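Local coordinates for putative HpcE protein (Mycolicibacterium smegmatis, PDB 6V77) that is of unknown function but belongs to the fumarylacetoacetate hydrolase (FAH) family and binds a zinc ion through three carboxylate side chains, at residues N5-I10 against G30-L36; I96-F100 against G150-S154; K99-T105 against K171-S177. All coordinates share one frame. Where two conformers were deposited one is given. Residues are numbered along the deposited sequence.

Interaction 1 (N5-I10 against G30-L36). With SO4 (sulfate ion), chain P.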
loop_
_atom_site.group_PDB
_atom_site.type_symbol
_atom_site.label_atom_id
_atom_site.label_comp_id
_atom_site.label_asym_id
_atom_site.label_seq_id
_atom_site.Cartn_x
_atom_site.Cartn_y
_atom_site.Cartn_z
ATOM N N ASN B 5 -17.227 -11.206 -6.229
ATOM C CA ASN B 5 -16.036 -11.925 -6.665
ATOM C C ASN B 5 -16.190 -13.366 -6.187
ATOM O O ASN B 5 -16.250 -13.613 -4.984
ATOM C CB ASN B 5 -14.796 -11.241 -6.071
ATOM C CG ASN B 5 -13.500 -11.970 -6.374
ATOM O OD1 ASN B 5 -13.490 -12.933 -7.137
ATOM N ND2 ASN B 5 -12.398 -11.527 -5.749
ATOM N N LEU B 6 -16.326 -14.306 -7.120
ATOM C CA LEU B 6 -16.497 -15.715 -6.783
ATOM C C LEU B 6 -15.335 -16.498 -7.367
ATOM O O LEU B 6 -15.156 -16.518 -8.591
ATOM C CB LEU B 6 -17.828 -16.266 -7.305
ATOM C CG LEU B 6 -19.075 -15.644 -6.670
ATOM C CD1 LEU B 6 -20.318 -16.105 -7.436
ATOM C CD2 LEU B 6 -19.163 -16.024 -5.184
ATOM N N ASP B 7 -14.560 -17.140 -6.487
ATOM C CA ASP B 7 -13.361 -17.877 -6.883
ATOM C C ASP B 7 -12.474 -17.036 -7.802
ATOM O O ASP B 7 -11.938 -17.523 -8.797
ATOM C CB ASP B 7 -13.729 -19.203 -7.547
ATOM C CG ASP B 7 -14.317 -20.194 -6.575
ATOM O OD1 ASP B 7 -14.041 -20.086 -5.353
ATOM O OD2 ASP B 7 -15.040 -21.106 -7.037
ATOM N N GLY B 8 -12.323 -15.756 -7.468
ATOM C CA GLY B 8 -11.446 -14.872 -8.227
ATOM C C GLY B 8 -12.008 -14.301 -9.510
ATOM O O GLY B 8 -11.308 -13.514 -10.176
ATOM N N ARG B 9 -13.236 -14.653 -9.886
ATOM C CA ARG B 9 -13.870 -14.172 -11.114
ATOM C C ARG B 9 -15.006 -13.220 -10.773
ATOM O O ARG B 9 -15.880 -13.559 -9.961
ATOM C CB ARG B 9 -14.429 -15.339 -11.927
ATOM C CG ARG B 9 -13.385 -16.348 -12.351
ATOM C CD ARG B 9 -14.015 -17.430 -13.197
ATOM N NE ARG B 9 -14.544 -16.890 -14.445
ATOM C CZ ARG B 9 -13.811 -16.731 -15.542
ATOM N NH1 ARG B 9 -14.355 -16.234 -16.650
ATOM N NH2 ARG B 9 -12.526 -17.062 -15.529
ATOM N N ILE B 10 -15.020 -12.051 -11.399
ATOM C CA ILE B 10 -16.022 -11.056 -11.024
ATOM C C ILE B 10 -17.349 -11.394 -11.689
ATOM O O ILE B 10 -17.403 -11.771 -12.869
ATOM C CB ILE B 10 -15.534 -9.629 -11.350
ATOM C CG1 ILE B 10 -16.452 -8.588 -10.696
ATOM C CG2 ILE B 10 -15.414 -9.390 -12.871
ATOM C CD1 ILE B 10 -16.470 -8.617 -9.139
ATOM N N GLY B 30 -13.247 -8.268 -17.354
ATOM C CA GLY B 30 -12.974 -9.326 -16.411
ATOM C C GLY B 30 -12.053 -10.372 -17.003
ATOM O O GLY B 30 -11.511 -10.202 -18.103
ATOM N N PRO B 31 -11.864 -11.497 -16.292
ATOM C CA PRO B 31 -12.544 -11.862 -15.038
ATOM C C PRO B 31 -11.971 -11.199 -13.763
ATOM O O PRO B 31 -12.617 -11.253 -12.714
ATOM C CB PRO B 31 -12.355 -13.384 -14.986
ATOM C CG PRO B 31 -11.048 -13.599 -15.725
ATOM C CD PRO B 31 -11.111 -12.630 -16.861
ATOM N N ASP B 32 -10.793 -10.589 -13.843
ATOM C CA ASP B 32 -10.207 -9.941 -12.669
ATOM C C ASP B 32 -11.042 -8.729 -12.272
ATOM O O ASP B 32 -11.311 -7.867 -13.116
ATOM C CB ASP B 32 -8.760 -9.529 -12.961
ATOM C CG ASP B 32 -8.188 -8.561 -11.926
ATOM O OD1 ASP B 32 -8.419 -8.736 -10.708
ATOM O OD2 ASP B 32 -7.458 -7.634 -12.336
ATOM N N PRO B 33 -11.478 -8.624 -11.007
ATOM C CA PRO B 33 -12.279 -7.448 -10.620
ATOM C C PRO B 33 -11.593 -6.127 -10.925
ATOM O O PRO B 33 -12.255 -5.199 -11.404
ATOM C CB PRO B 33 -12.489 -7.654 -9.112
ATOM C CG PRO B 33 -12.427 -9.139 -8.927
ATOM C CD PRO B 33 -11.337 -9.585 -9.896
ATOM N N GLN B 34 -10.283 -6.005 -10.693
ATOM C CA GLN B 34 -9.664 -4.701 -10.926
ATOM C C GLN B 34 -9.766 -4.266 -12.387
ATOM O O GLN B 34 -9.747 -3.059 -12.655
ATOM C CB GLN B 34 -8.195 -4.681 -10.483
ATOM C CG GLN B 34 -7.876 -5.262 -9.073
ATOM C CD GLN B 34 -8.467 -4.498 -7.862
ATOM O OE1 GLN B 34 -8.788 -5.124 -6.865
ATOM N NE2 GLN B 34 -8.546 -3.165 -7.923
ATOM N N ASP B 35 -9.919 -5.205 -13.334
ATOM C CA ASP B 35 -10.077 -4.820 -14.739
ATOM C C ASP B 35 -11.367 -4.053 -14.953
ATOM O O ASP B 35 -11.441 -3.179 -15.827
ATOM C CB ASP B 35 -10.068 -6.047 -15.659
ATOM C CG ASP B 35 -10.386 -5.691 -17.129
ATOM O OD1 ASP B 35 -9.524 -5.080 -17.781
ATOM O OD2 ASP B 35 -11.490 -6.012 -17.636
ATOM N N LEU B 36 -12.408 -4.395 -14.198
ATOM C CA LEU B 36 -13.655 -3.657 -14.309
ATOM C C LEU B 36 -13.474 -2.226 -13.846
ATOM O O LEU B 36 -13.920 -1.290 -14.514
ATOM C CB LEU B 36 -14.758 -4.334 -13.499
ATOM C CG LEU B 36 -15.690 -5.213 -14.305
ATOM C CD1 LEU B 36 -14.910 -6.231 -15.093
ATOM C CD2 LEU B 36 -16.651 -5.882 -13.360
HETATM S S SO4 P . -11.414 -16.384 -19.153
HETATM O O1 SO4 P . -12.876 -16.377 -19.174
HETATM O O2 SO4 P . -10.947 -17.281 -18.102
HETATM O O3 SO4 P . -10.899 -15.041 -18.905
HETATM O O4 SO4 P . -10.926 -16.841 -20.452
#

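Interaction 2 (I96-F100 against G150-S154). With ZN (zinc ion), chain L.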
loop_
_atom_site.group_PDB
_atom_site.type_symbol
_atom_site.label_atom_id
_atom_site.label_comp_id
_atom_site.label_asym_id
_atom_site.label_seq_id
_atom_site.Cartn_x
_atom_site.Cartn_y
_atom_site.Cartn_z
ATOM N N ILE B 96 -4.502 9.088 8.245
ATOM C CA ILE B 96 -4.418 8.161 7.118
ATOM C C ILE B 96 -3.288 7.158 7.339
ATOM O O ILE B 96 -2.138 7.543 7.595
ATOM C CB ILE B 96 -4.225 8.906 5.780
ATOM C CG1 ILE B 96 -5.387 9.900 5.537
ATOM C CG2 ILE B 96 -4.075 7.894 4.647
ATOM C CD1 ILE B 96 -6.782 9.261 5.432
ATOM N N PHE B 97 -3.610 5.874 7.193
ATOM C CA PHE B 97 -2.607 4.815 7.186
ATOM C C PHE B 97 -3.035 3.800 6.133
ATOM O O PHE B 97 -3.875 4.082 5.273
ATOM C CB PHE B 97 -2.419 4.201 8.584
ATOM C CG PHE B 97 -3.697 3.885 9.278
ATOM C CD1 PHE B 97 -4.280 2.641 9.139
ATOM C CD2 PHE B 97 -4.319 4.826 10.079
ATOM C CE1 PHE B 97 -5.480 2.346 9.786
ATOM C CE2 PHE B 97 -5.526 4.538 10.718
ATOM C CZ PHE B 97 -6.102 3.306 10.573
ATOM N N THR B 98 -2.432 2.620 6.144
ATOM C CA THR B 98 -2.802 1.654 5.120
ATOM C C THR B 98 -3.077 0.310 5.781
ATOM O O THR B 98 -2.789 0.095 6.961
ATOM C CB THR B 98 -1.716 1.528 4.023
ATOM O OG1 THR B 98 -2.271 0.849 2.883
ATOM C CG2 THR B 98 -0.486 0.761 4.551
ATOM N N LYS B 99 -3.700 -0.575 5.019
ATOM C CA LYS B 99 -3.834 -1.979 5.384
ATOM C C LYS B 99 -3.249 -2.743 4.204
ATOM O O LYS B 99 -3.772 -2.651 3.087
ATOM C CB LYS B 99 -5.298 -2.332 5.668
ATOM C CG LYS B 99 -5.795 -1.739 7.001
ATOM C CD LYS B 99 -7.336 -1.650 7.115
ATOM C CE LYS B 99 -7.982 -3.012 7.298
ATOM N NZ LYS B 99 -7.479 -3.762 8.484
ATOM N N PHE B 100 -2.128 -3.430 4.432
ATOM C CA PHE B 100 -1.371 -3.971 3.303
ATOM C C PHE B 100 -2.193 -5.014 2.555
ATOM O O PHE B 100 -2.994 -5.736 3.154
ATOM C CB PHE B 100 -0.040 -4.543 3.796
ATOM C CG PHE B 100 0.920 -3.474 4.281
ATOM C CD1 PHE B 100 1.539 -2.620 3.354
ATOM C CD2 PHE B 100 1.153 -3.273 5.630
ATOM C CE1 PHE B 100 2.399 -1.624 3.778
ATOM C CE2 PHE B 100 2.021 -2.275 6.064
ATOM C CZ PHE B 100 2.642 -1.448 5.129
ATOM N N GLY B 150 -16.704 -3.707 5.404
ATOM C CA GLY B 150 -15.367 -4.123 5.799
ATOM C C GLY B 150 -15.216 -4.207 7.307
ATOM O O GLY B 150 -16.019 -3.663 8.072
ATOM N N GLN B 151 -14.161 -4.915 7.714
ATOM C CA GLN B 151 -13.665 -4.919 9.086
ATOM C C GLN B 151 -12.243 -4.393 9.051
ATOM O O GLN B 151 -11.454 -4.818 8.206
ATOM C CB GLN B 151 -13.664 -6.321 9.683
ATOM C CG GLN B 151 -14.943 -6.676 10.447
ATOM C CD GLN B 151 -15.073 -5.937 11.768
ATOM O OE1 GLN B 151 -14.075 -5.570 12.392
ATOM N NE2 GLN B 151 -16.320 -5.732 12.214
ATOM N N ASP B 152 -11.920 -3.458 9.935
ATOM C CA ASP B 152 -10.516 -3.094 10.151
ATOM C C ASP B 152 -10.059 -3.766 11.443
ATOM O O ASP B 152 -9.962 -3.144 12.500
ATOM C CB ASP B 152 -10.332 -1.580 10.206
ATOM C CG ASP B 152 -8.890 -1.180 10.429
ATOM O OD1 ASP B 152 -7.992 -2.047 10.302
ATOM O OD2 ASP B 152 -8.625 -0.001 10.715
ATOM N N LEU B 153 -9.788 -5.070 11.352
ATOM C CA LEU B 153 -9.343 -5.805 12.532
ATOM C C LEU B 153 -7.965 -5.297 12.926
ATOM O O LEU B 153 -7.131 -5.019 12.065
ATOM C CB LEU B 153 -9.308 -7.306 12.255
ATOM C CG LEU B 153 -10.690 -7.870 11.923
ATOM C CD1 LEU B 153 -10.597 -9.289 11.386
ATOM C CD2 LEU B 153 -11.515 -7.862 13.205
ATOM N N SER B 154 -7.735 -5.169 14.230
ATOM C CA SER B 154 -6.589 -4.416 14.736
ATOM C C SER B 154 -5.989 -5.135 15.928
ATOM O O SER B 154 -6.675 -5.322 16.936
ATOM C CB SER B 154 -7.016 -2.998 15.148
ATOM O OG SER B 154 -7.729 -2.336 14.091
HETATM ZN ZN ZN L . -10.195 1.672 11.346
HETATM O O HOH W 1 -9.733 2.528 9.429
#

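Interaction 3 (K99-T105 against K171-S177). With EDO (1,2-ethanediol), chain K; SO4 (sulfate ion), chain O.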
loop_
_atom_site.group_PDB
_atom_site.type_symbol
_atom_site.label_atom_id
_atom_site.label_comp_id
_atom_site.label_asym_id
_atom_site.label_seq_id
_atom_site.Cartn_x
_atom_site.Cartn_y
_atom_site.Cartn_z
ATOM N N LYS B 99 -3.700 -0.575 5.019
ATOM C CA LYS B 99 -3.834 -1.979 5.384
ATOM C C LYS B 99 -3.249 -2.743 4.204
ATOM O O LYS B 99 -3.772 -2.651 3.087
ATOM C CB LYS B 99 -5.298 -2.332 5.668
ATOM C CG LYS B 99 -5.795 -1.739 7.001
ATOM C CD LYS B 99 -7.336 -1.650 7.115
ATOM C CE LYS B 99 -7.982 -3.012 7.298
ATOM N NZ LYS B 99 -7.479 -3.762 8.484
ATOM N N PHE B 100 -2.128 -3.430 4.432
ATOM C CA PHE B 100 -1.371 -3.971 3.303
ATOM C C PHE B 100 -2.193 -5.014 2.555
ATOM O O PHE B 100 -2.994 -5.736 3.154
ATOM C CB PHE B 100 -0.040 -4.543 3.796
ATOM C CG PHE B 100 0.920 -3.474 4.281
ATOM C CD1 PHE B 100 1.539 -2.620 3.354
ATOM C CD2 PHE B 100 1.153 -3.273 5.630
ATOM C CE1 PHE B 100 2.399 -1.624 3.778
ATOM C CE2 PHE B 100 2.021 -2.275 6.064
ATOM C CZ PHE B 100 2.642 -1.448 5.129
ATOM N N VAL B 101 -2.026 -5.050 1.226
ATOM C CA VAL B 101 -2.937 -5.819 0.382
ATOM C C VAL B 101 -2.913 -7.318 0.687
ATOM O O VAL B 101 -3.925 -8.000 0.479
ATOM C CB VAL B 101 -2.649 -5.532 -1.119
ATOM C CG1 VAL B 101 -1.406 -6.259 -1.629
ATOM C CG2 VAL B 101 -3.862 -5.858 -1.967
ATOM N N SER B 102 -1.812 -7.850 1.226
ATOM C CA SER B 102 -1.782 -9.266 1.565
ATOM C C SER B 102 -2.790 -9.631 2.655
ATOM O O SER B 102 -3.081 -10.815 2.807
ATOM C CB SER B 102 -0.388 -9.721 2.030
ATOM O OG SER B 102 0.082 -8.943 3.115
ATOM N N SER B 103 -3.315 -8.648 3.400
ATOM C CA SER B 103 -4.309 -8.885 4.447
ATOM C C SER B 103 -5.738 -8.833 3.937
ATOM O O SER B 103 -6.664 -9.121 4.704
ATOM C CB SER B 103 -4.165 -7.850 5.572
ATOM O OG SER B 103 -4.563 -6.563 5.118
ATOM N N ILE B 104 -5.951 -8.443 2.685
ATOM C CA ILE B 104 -7.307 -8.292 2.172
ATOM C C ILE B 104 -7.844 -9.662 1.792
ATOM O O ILE B 104 -7.165 -10.447 1.119
ATOM C CB ILE B 104 -7.331 -7.322 0.978
ATOM C CG1 ILE B 104 -7.119 -5.891 1.479
ATOM C CG2 ILE B 104 -8.664 -7.454 0.191
ATOM C CD1 ILE B 104 -7.056 -4.843 0.370
ATOM N N THR B 105 -9.055 -9.960 2.245
ATOM C CA THR B 105 -9.752 -11.182 1.881
ATOM C C THR B 105 -11.208 -10.832 1.615
ATOM O O THR B 105 -11.642 -9.695 1.816
ATOM C CB THR B 105 -9.688 -12.227 2.997
ATOM O OG1 THR B 105 -10.447 -11.735 4.098
ATOM C CG2 THR B 105 -8.234 -12.475 3.450
ATOM N N LYS B 171 -2.822 -3.779 11.683
ATOM C CA LYS B 171 -4.081 -3.941 10.975
ATOM C C LYS B 171 -3.920 -4.747 9.698
ATOM O O LYS B 171 -4.840 -4.775 8.880
ATOM C CB LYS B 171 -4.679 -2.571 10.680
ATOM C CG LYS B 171 -5.009 -1.795 11.974
ATOM C CD LYS B 171 -5.183 -0.319 11.651
ATOM C CE LYS B 171 -5.712 0.475 12.827
ATOM N NZ LYS B 171 -7.165 0.169 13.079
ATOM N N SER B 172 -2.784 -5.453 9.542
ATOM C CA SER B 172 -2.471 -6.146 8.296
ATOM C C SER B 172 -2.063 -7.592 8.523
ATOM O O SER B 172 -1.405 -8.188 7.662
ATOM C CB SER B 172 -1.365 -5.409 7.523
ATOM O OG SER B 172 -1.793 -4.100 7.228
ATOM N N HIS B 173 -2.394 -8.168 9.687
ATOM C CA HIS B 173 -2.239 -9.599 9.848
ATOM C C HIS B 173 -3.094 -10.332 8.824
ATOM O O HIS B 173 -4.011 -9.765 8.236
ATOM C CB HIS B 173 -2.668 -10.032 11.252
ATOM C CG HIS B 173 -1.700 -9.644 12.320
ATOM N ND1 HIS B 173 -0.707 -10.492 12.765
ATOM C CD2 HIS B 173 -1.586 -8.510 13.052
ATOM C CE1 HIS B 173 -0.021 -9.896 13.725
ATOM N NE2 HIS B 173 -0.537 -8.695 13.923
ATOM N N ALA B 174 -2.802 -11.613 8.619
ATOM C CA ALA B 174 -3.596 -12.390 7.668
ATOM C C ALA B 174 -5.079 -12.305 8.009
ATOM O O ALA B 174 -5.478 -12.544 9.154
ATOM C CB ALA B 174 -3.150 -13.852 7.676
ATOM N N GLY B 175 -5.883 -11.959 7.007
ATOM C CA GLY B 175 -7.322 -11.884 7.136
ATOM C C GLY B 175 -7.832 -10.701 7.918
ATOM O O GLY B 175 -9.029 -10.661 8.223
ATOM N N PHE B 176 -6.976 -9.739 8.249
ATOM C CA PHE B 176 -7.439 -8.576 9.003
ATOM C C PHE B 176 -8.166 -7.525 8.165
ATOM O O PHE B 176 -8.632 -6.535 8.742
ATOM C CB PHE B 176 -6.271 -7.919 9.755
ATOM C CG PHE B 176 -6.030 -8.496 11.152
ATOM C CD1 PHE B 176 -6.374 -9.815 11.454
ATOM C CD2 PHE B 176 -5.452 -7.717 12.153
ATOM C CE1 PHE B 176 -6.147 -10.355 12.731
ATOM C CE2 PHE B 176 -5.205 -8.254 13.445
ATOM C CZ PHE B 176 -5.577 -9.566 13.730
ATOM N N SER B 177 -8.312 -7.702 6.849
ATOM C CA SER B 177 -9.015 -6.733 6.004
ATOM C C SER B 177 -10.057 -7.420 5.131
ATOM O O SER B 177 -9.979 -7.374 3.898
ATOM C CB SER B 177 -8.019 -5.955 5.140
ATOM O OG SER B 177 -6.938 -5.529 5.953
HETATM C C1 EDO K . 0.659 -13.957 11.499
HETATM O O1 EDO K . 0.402 -13.001 12.542
HETATM C C2 EDO K . -0.193 -13.687 10.253
HETATM O O2 EDO K . -0.399 -12.273 10.113
HETATM S S SO4 O . -8.202 3.340 14.695
HETATM O O1 SO4 O . -8.989 3.891 15.793
HETATM O O2 SO4 O . -7.618 2.048 15.059
HETATM O O3 SO4 O . -9.038 3.145 13.508
HETATM O O4 SO4 O . -7.150 4.291 14.340
HETATM O O HOH W 2 -0.997 -10.018 5.702
HETATM O O HOH W 3 -4.769 -12.304 4.429
HETATM O O HOH W 4 -10.573 -12.459 6.865
#

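Interaction 1 (N5-I10 against G30-L36)
A beta hairpin near the N-terminus, with a type I' turn from Leu6 to Arg9, meets a loop that leads into the short helix 33-38. At the start of that loop Gly30 has backbone angles suited to glycine, and its N donates to Asp35 OD2 (2.9 Å), tying the loop back to the helix it precedes. Pro31 follows a cis peptide bond. Pro31 O accepts from Ile10 N (2.9 Å) and receives a CA-H...O contact from Arg9 CA at 3.6 Å, while Pro31 CB lies 3.7 Å from Arg9 CZ, over one face of the guanidinium. That group also forms a salt bridge with Asp20 through NE, and Arg9 NH1 donates to O1 of a sulfate (2.9 Å), probably from the crystallisation liquor. Asp32 is the N-cap, its OD1 accepting a weak bond from Gln34 N (3.3 Å). Pro33 packs its CG 4.0 Å from Ile10 CB and 4.0 Å from Asn5 CG, and Leu36 CD2 closes on Ile10 CG2 at 3.8 Å. Leu3, on strand 2-6, touches both Ile10 and Leu36. A single backbone hydrogen bond thus ties the loop to the start of strand 9-14, and apolar packing around Ile10 fills in beside it.

Interaction 2 (I96-F100 against G150-S154)
The zinc site of this FAH-family protein illustrates how a metal ligand can be held by a second, non-metal partner. Asp152 binds zinc through OD2 at 2.4 Å, and water 1 lies 2.1 Å from the ion; Glu121 and Glu123 of strand 118-128 complete the protein ligands. The other carboxylate oxygen of Asp152 faces Lys99, whose NZ lies 2.6 Å from OD1 in a short, hydrogen-bonded salt bridge. One carboxylate therefore serves metal and ammonium through different oxygens. The CA atoms of Lys99 and Asp152 are 8.3 Å apart, so the contact is made by side chains that span the gap, both starting toward the opposite segment. Within the fold, Lys99 follows strand 95-97, whereas Asp152 lies at a break in the long strand 144-155, which pairs antiparallel with strand 118-128 and so sets all three acidic ligands side by side in the chain's large mixed sheet. Phe97 adds an aromatic boundary: its CE1 is 4.0 Å from Asp152 OD2, which sits at the ring edge. Ser154 OG donates to Asp152 O at 2.9 Å, and the same hydroxyl meets Lys171 NZ. Lys171 NZ supplies another positive charge to Asp152 OD2, and on the far end of the 96-100 segment the ring of Phe100 meets Phe73 of the second subunit.

Interaction 3 (K99-T105 against K171-S177)
Ser177, Lys99 and Ser103 lose the most surface here. The two serines bond to each other: Ser177 N donates to Ser103 O (3.1 Å) and Ser177 OG to Ser103 OG (2.7 Å). Ser177 O accepts from Thr105 N (3.2 Å), with Ile104 CA making a CA-H...O contact to that same oxygen at 3.3 Å. Ser103 OG passes the chain of bonds on to Phe100 O (2.6 Å). Lys99 bonds separately to carbonyls of the 171-177 segment: its NZ donates to Lys171 O (2.9 Å) and Phe176 O (3.0 Å) while keeping its salt bridge to Asp152. Phe100 N donates to Ser172 OG (2.9 Å), a hydroxyl that also hydrogen-bonds with Ser168 O, and water 3 links Ser102 O to Gly175 N, each 2.8 Å away. Gly175 has the positive phi expected in the type II turn from His173 to Phe176. Together these bonds dock a turn-bearing loop beside a 3-10 segment and end in a parallel beta bridge, Ile104 with Ser177, where strands 104-105 and 177-185 join the large mixed sheet next to the zinc site.

Overall arrangement
Burial and chemistry change together across these contacts. Interaction 1 is partly buried, in the N-terminal part of the chain, its centre about 17 Å from the chain centre, and rests largely on apolar packing. Interactions 2 and 3 are buried, their centres about 7 Å apart, and depend on charge and hydrogen bonding. They share Lys99 and Phe100 and touch directly, Lys171 NZ lying 2.8 Å from Asp152 OD2 in a salt bridge; both also reach the second subunit, which does not touch interaction 1. Interaction 2 works through side chains at the metal, whereas interaction 3 adds backbone pairing. All three nevertheless reach the same mixed sheet.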